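Local coordinates for protein colicin-B (Escherichia coli, PDB 1RH1) that kills Escherichia coli and closely related bacteria by forming channels that depolarise the cytoplasmic membrane and dissipate cellular energy, at residues V88-P93 and L227-M232; L64-I69 and M142-L147. All coordinates share one frame; numbering follows the deposited sequence.

Overall arrangement
Contacts 1 and 2 meet within one mixed sheet on the same side of the chain's centre, their centres about 11 Å apart, and all four segments lie in the N-terminal part of colicin B, within the range of the colicin-like bacteriocin family. L64 joins them: its O accepts a probable hydrogen bond from H91 N at 3.1 Å, and its CD2 packs on V88 CG2. Contact 1 pairs the end of strand 87-90 with strand 225-228; contact 2 sets the turn after strand 62-64 against strand 139-146. P66 of contact 2 also packs against the H91 carbonyl oxygen, which extends the junction beyond the strand ends.

Contact 1 of 2, residues V88-P93 and L227-M232; sequences VSVHSP and LSVGQM
V88 pairs with L227 in parallel register, the two side chains lying side by side and V88 CG2 reaching L227 CD2. The V88 carbonyl oxygen accepts S228 N at 2.9 Å, a nearly straight bond (175° at the hydrogen). On the other face of the sheet, S89 sits beside S228; its hydroxyl makes only a weak bond to S228 O, the atom that also accepts V90 N at 3.1 Å. V90 then spreads its two methyls over different neighbours: CG1, anti to the backbone N (chi1 180°), meets M232 CE at 3.7 Å, and CG2 meets L227 CD2. Past the strand, M232 O stands 3.0 Å above the plane of the H91 ring, over its centre, yet is bonded not to that ring but to S92 N, at 3.1 Å. The ring is held in this position by its nitrogens: ND1 donates to S92 O at 2.8 Å, nearly in the ring plane, while NE2 bonds to T234 O; F65 meets the same ring edge-to-face. Beyond the last bridge, then, the second chain loops out at G230 and Q231 and returns at M232, whose O covers the imidazole. Strand 87-90 lies between strands 62-64 and 225-228 in the mixed sheet, and strand 213-216 pairs with the far side of 225-228.

Contact 2 of 2, residues L64-I69 and M142-L147; sequences LFPGII and MVTQQL
P66 and G67 bring a type II turn, F65 to I68, against strand 139-146, where a single backbone hydrogen bond, G67 N to T144 O at 2.8 Å, joins the two segments. G67 takes the positive-phi position of the turn (phi 90°), and I68 N closes it on F65 O. P66 CA also lies 3.2 Å from T144 O, so the carbonyl receives a C-H contact beside the N-H bond. T144 divides its branches: CG2 lies against P66 of the turn, 3.6 Å from P66 CA, while OG1 lies against L64 before it, 3.9 Å from CG of L64, whose side chain crosses that of T144 at about a right angle. Farther on, just before regular antiparallel pairing of strand 70-73 with 139-146 takes over, I69 CG1, anti to its carbonyl carbon (chi1 -55°), meets V143 CG1 at 4.0 Å, the two side chains crossing obliquely. The backbone repeats the C-H theme there, with I69 CA 3.5 Å from M142 O. With one conventional hydrogen bond across a buried interface, the attachment of the turn to the strand probably depends as much on close packing, including C-H groups against carbonyl oxygens, as on that one bond.

Contact 1 of 2, residues V88-P93 and L227-M232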
ATOM      1  N   VAL A  88     -34.376   9.499   2.369  1.00  3.16           N
ATOM      2  CA  VAL A  88     -33.822  10.591   3.169  1.00  4.88           C
ATOM      3  C   VAL A  88     -34.005  11.940   2.479  1.00  2.61           C
ATOM      4  O   VAL A  88     -34.106  11.989   1.255  1.00  6.04           O
ATOM      5  CB  VAL A  88     -32.316  10.369   3.418  1.00  2.00           C
ATOM      6  CG1 VAL A  88     -32.112   9.010   4.037  1.00  5.05           C
ATOM      7  CG2 VAL A  88     -31.536  10.377   2.130  1.00  5.05           C
ATOM      8  N   SER A  89     -34.059  13.049   3.215  1.00  5.10           N
ATOM      9  CA  SER A  89     -34.091  14.380   2.621  1.00  3.87           C
ATOM     10  C   SER A  89     -32.689  14.991   2.549  1.00  2.00           C
ATOM     11  O   SER A  89     -31.933  14.940   3.512  1.00  4.63           O
ATOM     12  CB  SER A  89     -34.992  15.306   3.441  1.00  4.09           C
ATOM     13  OG  SER A  89     -35.242  16.563   2.805  1.00  8.41           O
ATOM     14  N   VAL A  90     -32.283  15.576   1.417  1.00  4.46           N
ATOM     15  CA  VAL A  90     -31.002  16.276   1.289  1.00  4.41           C
ATOM     16  C   VAL A  90     -31.238  17.768   1.586  1.00  6.41           C
ATOM     17  O   VAL A  90     -32.132  18.398   1.002  1.00  4.70           O
ATOM     18  CB  VAL A  90     -30.466  16.046  -0.144  1.00  2.00           C
ATOM     19  CG1 VAL A  90     -29.166  16.732  -0.369  1.00  2.00           C
ATOM     20  CG2 VAL A  90     -30.083  14.612  -0.316  1.00  2.00           C
ATOM     21  N   HIS A  91     -30.507  18.349   2.554  1.00  4.56           N
ATOM     22  CA  HIS A  91     -30.654  19.772   2.858  1.00  6.01           C
ATOM     23  C   HIS A  91     -29.320  20.507   2.756  1.00  6.75           C
ATOM     24  O   HIS A  91     -28.238  19.918   2.809  1.00  9.99           O
ATOM     25  CB  HIS A  91     -31.227  19.958   4.254  1.00  6.40           C
ATOM     26  CG  HIS A  91     -31.694  21.376   4.593  1.00  8.66           C
ATOM     27  ND1 HIS A  91     -30.944  22.451   4.836  1.00  8.44           N
ATOM     28  CD2 HIS A  91     -33.015  21.757   4.708  1.00  9.93           C
ATOM     29  CE1 HIS A  91     -31.761  23.449   5.088  1.00 12.09           C
ATOM     30  NE2 HIS A  91     -33.004  23.032   5.009  1.00 12.35           N
ATOM     31  N   SER A  92     -29.415  21.825   2.525  1.00  7.75           N
ATOM     32  CA  SER A  92     -28.302  22.752   2.379  1.00  6.97           C
ATOM     33  C   SER A  92     -27.579  22.908   3.704  1.00  7.78           C
ATOM     34  O   SER A  92     -28.130  22.453   4.711  1.00 13.46           O
ATOM     35  CB  SER A  92     -28.860  24.077   1.934  1.00 10.40           C
ATOM     36  OG  SER A  92     -27.966  24.681   1.009  1.00 21.43           O
ATOM     37  N   PRO A  93     -26.383  23.496   3.835  1.00  7.58           N
ATOM     38  CA  PRO A  93     -25.782  23.788   5.125  1.00  6.39           C
ATOM     39  C   PRO A  93     -26.680  24.447   6.156  1.00  8.70           C
ATOM     40  O   PRO A  93     -27.350  25.462   5.929  1.00 12.79           O
ATOM     41  CB  PRO A  93     -24.572  24.610   4.762  1.00  2.81           C
ATOM     42  CG  PRO A  93     -24.063  23.827   3.584  1.00  5.57           C
ATOM     43  CD  PRO A  93     -25.358  23.587   2.798  1.00  6.18           C
ATOM     44  N   LEU A 227     -33.478   9.904  -2.543  1.00  3.40           N
ATOM     45  CA  LEU A 227     -33.074  11.230  -2.086  1.00  2.92           C
ATOM     46  C   LEU A 227     -34.122  12.263  -2.476  1.00  2.92           C
ATOM     47  O   LEU A 227     -34.430  12.472  -3.643  1.00  2.82           O
ATOM     48  CB  LEU A 227     -31.724  11.556  -2.704  1.00  2.00           C
ATOM     49  CG  LEU A 227     -30.617  10.592  -2.337  1.00  2.00           C
ATOM     50  CD1 LEU A 227     -29.648  10.422  -3.480  1.00  2.00           C
ATOM     51  CD2 LEU A 227     -29.978  11.090  -1.064  1.00  2.00           C
ATOM     52  N   SER A 228     -34.728  12.877  -1.471  1.00  2.00           N
ATOM     53  CA  SER A 228     -35.720  13.899  -1.677  1.00  2.00           C
ATOM     54  C   SER A 228     -35.018  15.249  -1.573  1.00  5.28           C
ATOM     55  O   SER A 228     -34.762  15.807  -0.497  1.00  2.88           O
ATOM     56  CB  SER A 228     -36.794  13.728  -0.624  1.00  4.11           C
ATOM     57  OG  SER A 228     -37.806  14.717  -0.745  1.00 10.85           O
ATOM     58  N   VAL A 229     -34.690  15.764  -2.763  1.00 10.07           N
ATOM     59  CA  VAL A 229     -33.940  17.007  -2.895  1.00  8.39           C
ATOM     60  C   VAL A 229     -34.781  18.250  -3.050  1.00 12.35           C
ATOM     61  O   VAL A 229     -34.242  19.342  -3.236  1.00 13.51           O
ATOM     62  CB  VAL A 229     -32.984  16.978  -4.098  1.00  7.68           C
ATOM     63  CG1 VAL A 229     -32.110  15.730  -4.002  1.00 12.45           C
ATOM     64  CG2 VAL A 229     -33.771  17.077  -5.395  1.00  6.15           C
ATOM     65  N   GLY A 230     -36.101  18.064  -2.990  1.00 14.55           N
ATOM     66  CA  GLY A 230     -37.074  19.134  -3.182  1.00 13.88           C
ATOM     67  C   GLY A 230     -36.923  20.343  -2.285  1.00 12.92           C
ATOM     68  O   GLY A 230     -36.647  21.437  -2.756  1.00 14.13           O
ATOM     69  N   GLN A 231     -37.060  20.139  -0.981  1.00 15.88           N
ATOM     70  CA  GLN A 231     -37.068  21.222  -0.015  1.00 16.41           C
ATOM     71  C   GLN A 231     -35.765  21.360   0.746  1.00 14.16           C
ATOM     72  O   GLN A 231     -35.656  21.370   1.978  1.00 15.72           O
ATOM     73  CB  GLN A 231     -38.248  20.991   0.916  1.00 18.73           C
ATOM     74  CG  GLN A 231     -38.286  19.646   1.603  1.00 23.34           C
ATOM     75  CD  GLN A 231     -39.540  19.524   2.439  1.00 27.68           C
ATOM     76  OE1 GLN A 231     -39.776  20.265   3.407  1.00 24.45           O
ATOM     77  NE2 GLN A 231     -40.343  18.546   2.010  1.00 28.72           N
ATOM     78  N   MET A 232     -34.790  21.564  -0.135  1.00 13.88           N
ATOM     79  CA  MET A 232     -33.417  21.712   0.260  1.00 11.78           C
ATOM     80  C   MET A 232     -33.142  22.980   1.043  1.00 10.91           C
ATOM     81  O   MET A 232     -32.248  22.990   1.876  1.00 14.30           O
ATOM     82  CB  MET A 232     -32.575  21.647  -1.003  1.00  8.88           C
ATOM     83  CG  MET A 232     -31.114  21.568  -0.668  1.00  2.00           C
ATOM     84  SD  MET A 232     -30.276  20.394  -1.719  1.00  2.00           S
ATOM     85  CE  MET A 232     -28.846  20.361  -0.700  1.00  2.39           C
TER

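Contact 2 of 2, residues L64-I69 and M142-L147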
ATOM      1  N   LEU A  64     -30.591  14.874   5.677  1.00  2.00           N
ATOM      2  CA  LEU A  64     -29.170  14.848   5.465  1.00  3.58           C
ATOM      3  C   LEU A  64     -28.517  16.217   5.245  1.00  5.86           C
ATOM      4  O   LEU A  64     -28.392  16.674   4.095  1.00  4.11           O
ATOM      5  CB  LEU A  64     -28.968  13.925   4.295  1.00  5.53           C
ATOM      6  CG  LEU A  64     -28.267  12.601   4.502  1.00  3.39           C
ATOM      7  CD1 LEU A  64     -28.646  11.946   5.815  1.00  2.00           C
ATOM      8  CD2 LEU A  64     -28.596  11.758   3.290  1.00  2.00           C
ATOM      9  N   PHE A  65     -28.144  16.865   6.383  1.00  6.72           N
ATOM     10  CA  PHE A  65     -27.386  18.124   6.416  1.00  2.04           C
ATOM     11  C   PHE A  65     -25.911  17.745   6.319  1.00  6.83           C
ATOM     12  O   PHE A  65     -25.503  16.747   6.932  1.00 10.44           O
ATOM     13  CB  PHE A  65     -27.479  18.883   7.705  1.00  2.00           C
ATOM     14  CG  PHE A  65     -28.872  19.183   8.165  1.00  2.00           C
ATOM     15  CD1 PHE A  65     -29.399  18.474   9.239  1.00  4.14           C
ATOM     16  CD2 PHE A  65     -29.618  20.168   7.533  1.00  4.00           C
ATOM     17  CE1 PHE A  65     -30.689  18.755   9.685  1.00  5.74           C
ATOM     18  CE2 PHE A  65     -30.913  20.445   7.982  1.00  3.40           C
ATOM     19  CZ  PHE A  65     -31.450  19.741   9.057  1.00  4.55           C
ATOM     20  N   PRO A  66     -25.044  18.460   5.582  1.00  6.52           N
ATOM     21  CA  PRO A  66     -23.658  18.049   5.408  1.00  5.54           C
ATOM     22  C   PRO A  66     -22.852  18.185   6.684  1.00  7.62           C
ATOM     23  O   PRO A  66     -22.988  19.131   7.474  1.00  6.42           O
ATOM     24  CB  PRO A  66     -23.172  18.897   4.243  1.00  5.87           C
ATOM     25  CG  PRO A  66     -24.066  20.103   4.189  1.00  3.53           C
ATOM     26  CD  PRO A  66     -25.392  19.584   4.710  1.00  7.27           C
ATOM     27  N   GLY A  67     -22.148  17.065   6.881  1.00  7.92           N
ATOM     28  CA  GLY A  67     -21.281  16.863   8.024  1.00  5.93           C
ATOM     29  C   GLY A  67     -21.971  16.238   9.213  1.00  2.76           C
ATOM     30  O   GLY A  67     -21.286  15.701  10.072  1.00  5.32           O
ATOM     31  N   ILE A  68     -23.304  16.288   9.307  1.00  5.50           N
ATOM     32  CA  ILE A  68     -24.038  15.710  10.433  1.00  6.47           C
ATOM     33  C   ILE A  68     -24.525  14.264  10.193  1.00  6.20           C
ATOM     34  O   ILE A  68     -25.459  13.996   9.428  1.00  5.52           O
ATOM     35  CB  ILE A  68     -25.241  16.686  10.781  1.00  5.93           C
ATOM     36  CG1 ILE A  68     -24.737  18.054  11.234  1.00  3.93           C
ATOM     37  CG2 ILE A  68     -26.037  16.148  11.955  1.00  3.81           C
ATOM     38  CD1 ILE A  68     -25.800  19.153  11.494  1.00  2.00           C
ATOM     39  N   ILE A  69     -23.876  13.326  10.911  1.00  4.86           N
ATOM     40  CA  ILE A  69     -24.175  11.890  10.891  1.00  4.51           C
ATOM     41  C   ILE A  69     -25.573  11.563  11.382  1.00  5.54           C
ATOM     42  O   ILE A  69     -26.066  12.107  12.378  1.00  8.26           O
ATOM     43  CB  ILE A  69     -23.204  11.085  11.773  1.00  2.00           C
ATOM     44  CG1 ILE A  69     -21.777  11.353  11.382  1.00  2.00           C
ATOM     45  CG2 ILE A  69     -23.462   9.606  11.595  1.00  2.00           C
ATOM     46  CD1 ILE A  69     -20.789  10.651  12.312  1.00  2.29           C
ATOM     47  N   MET A 142     -25.189   7.553   7.814  1.00  2.00           N
ATOM     48  CA  MET A 142     -24.835   8.247   6.607  1.00  2.00           C
ATOM     49  C   MET A 142     -24.375   9.647   6.931  1.00  2.00           C
ATOM     50  O   MET A 142     -24.897  10.308   7.823  1.00  2.00           O
ATOM     51  CB  MET A 142     -26.035   8.277   5.667  1.00  2.44           C
ATOM     52  CG  MET A 142     -26.391   6.917   5.097  1.00  2.53           C
ATOM     53  SD  MET A 142     -27.796   6.857   3.969  1.00  2.00           S
ATOM     54  CE  MET A 142     -27.615   5.155   3.591  1.00  2.00           C
ATOM     55  N   VAL A 143     -23.351  10.079   6.190  1.00  4.77           N
ATOM     56  CA  VAL A 143     -22.751  11.409   6.310  1.00  5.96           C
ATOM     57  C   VAL A 143     -22.708  11.996   4.926  1.00  6.11           C
ATOM     58  O   VAL A 143     -22.436  11.324   3.935  1.00  7.45           O
ATOM     59  CB  VAL A 143     -21.285  11.459   6.777  1.00  5.26           C
ATOM     60  CG1 VAL A 143     -21.152  12.659   7.690  1.00  4.34           C
ATOM     61  CG2 VAL A 143     -20.849  10.179   7.476  1.00 12.85           C
ATOM     62  N   THR A 144     -22.919  13.294   4.868  1.00  7.41           N
ATOM     63  CA  THR A 144     -23.005  13.975   3.601  1.00  7.79           C
ATOM     64  C   THR A 144     -22.036  15.127   3.521  1.00  5.72           C
ATOM     65  O   THR A 144     -21.643  15.702   4.535  1.00  8.64           O
ATOM     66  CB  THR A 144     -24.508  14.319   3.518  1.00 10.64           C
ATOM     67  OG1 THR A 144     -24.934  13.288   2.641  1.00 13.28           O
ATOM     68  CG2 THR A 144     -24.955  15.677   3.027  1.00  9.05           C
ATOM     69  N   GLN A 145     -21.588  15.402   2.298  1.00  4.89           N
ATOM     70  CA  GLN A 145     -20.727  16.535   1.986  1.00  2.91           C
ATOM     71  C   GLN A 145     -20.989  17.106   0.597  1.00  4.10           C
ATOM     72  O   GLN A 145     -21.126  16.361  -0.376  1.00  3.92           O
ATOM     73  CB  GLN A 145     -19.270  16.169   1.990  1.00  4.26           C
ATOM     74  CG  GLN A 145     -18.573  15.833   3.274  1.00  6.15           C
ATOM     75  CD  GLN A 145     -18.172  17.039   4.080  1.00  7.04           C
ATOM     76  OE1 GLN A 145     -18.997  17.644   4.747  1.00  9.61           O
ATOM     77  NE2 GLN A 145     -16.894  17.397   4.051  1.00  9.60           N
ATOM     78  N   GLN A 146     -21.033  18.433   0.457  1.00  2.00           N
ATOM     79  CA  GLN A 146     -21.102  19.081  -0.850  1.00  6.34           C
ATOM     80  C   GLN A 146     -19.892  18.713  -1.731  1.00  3.65           C
ATOM     81  O   GLN A 146     -18.817  18.457  -1.176  1.00  3.09           O
ATOM     82  CB  GLN A 146     -21.149  20.575  -0.640  1.00  6.57           C
ATOM     83  CG  GLN A 146     -22.450  21.066  -0.036  1.00 10.33           C
ATOM     84  CD  GLN A 146     -22.320  22.467   0.538  1.00 15.20           C
ATOM     85  OE1 GLN A 146     -23.055  23.401   0.206  1.00 14.72           O
ATOM     86  NE2 GLN A 146     -21.362  22.622   1.455  1.00 22.94           N
ATOM     87  N   LEU A 147     -20.010  18.689  -3.080  1.00  6.11           N
ATOM     88  CA  LEU A 147     -18.933  18.225  -3.955  1.00  4.66           C
ATOM     89  C   LEU A 147     -17.577  18.855  -3.691  1.00  9.03           C
ATOM     90  O   LEU A 147     -16.559  18.186  -3.481  1.00  9.63           O
ATOM     91  CB  LEU A 147     -19.237  18.482  -5.419  1.00  2.00           C
ATOM     92  CG  LEU A 147     -18.198  17.892  -6.379  1.00  2.00           C
ATOM     93  CD1 LEU A 147     -18.418  16.407  -6.495  1.00  2.00           C
ATOM     94  CD2 LEU A 147     -18.307  18.511  -7.743  1.00  2.83           C
TER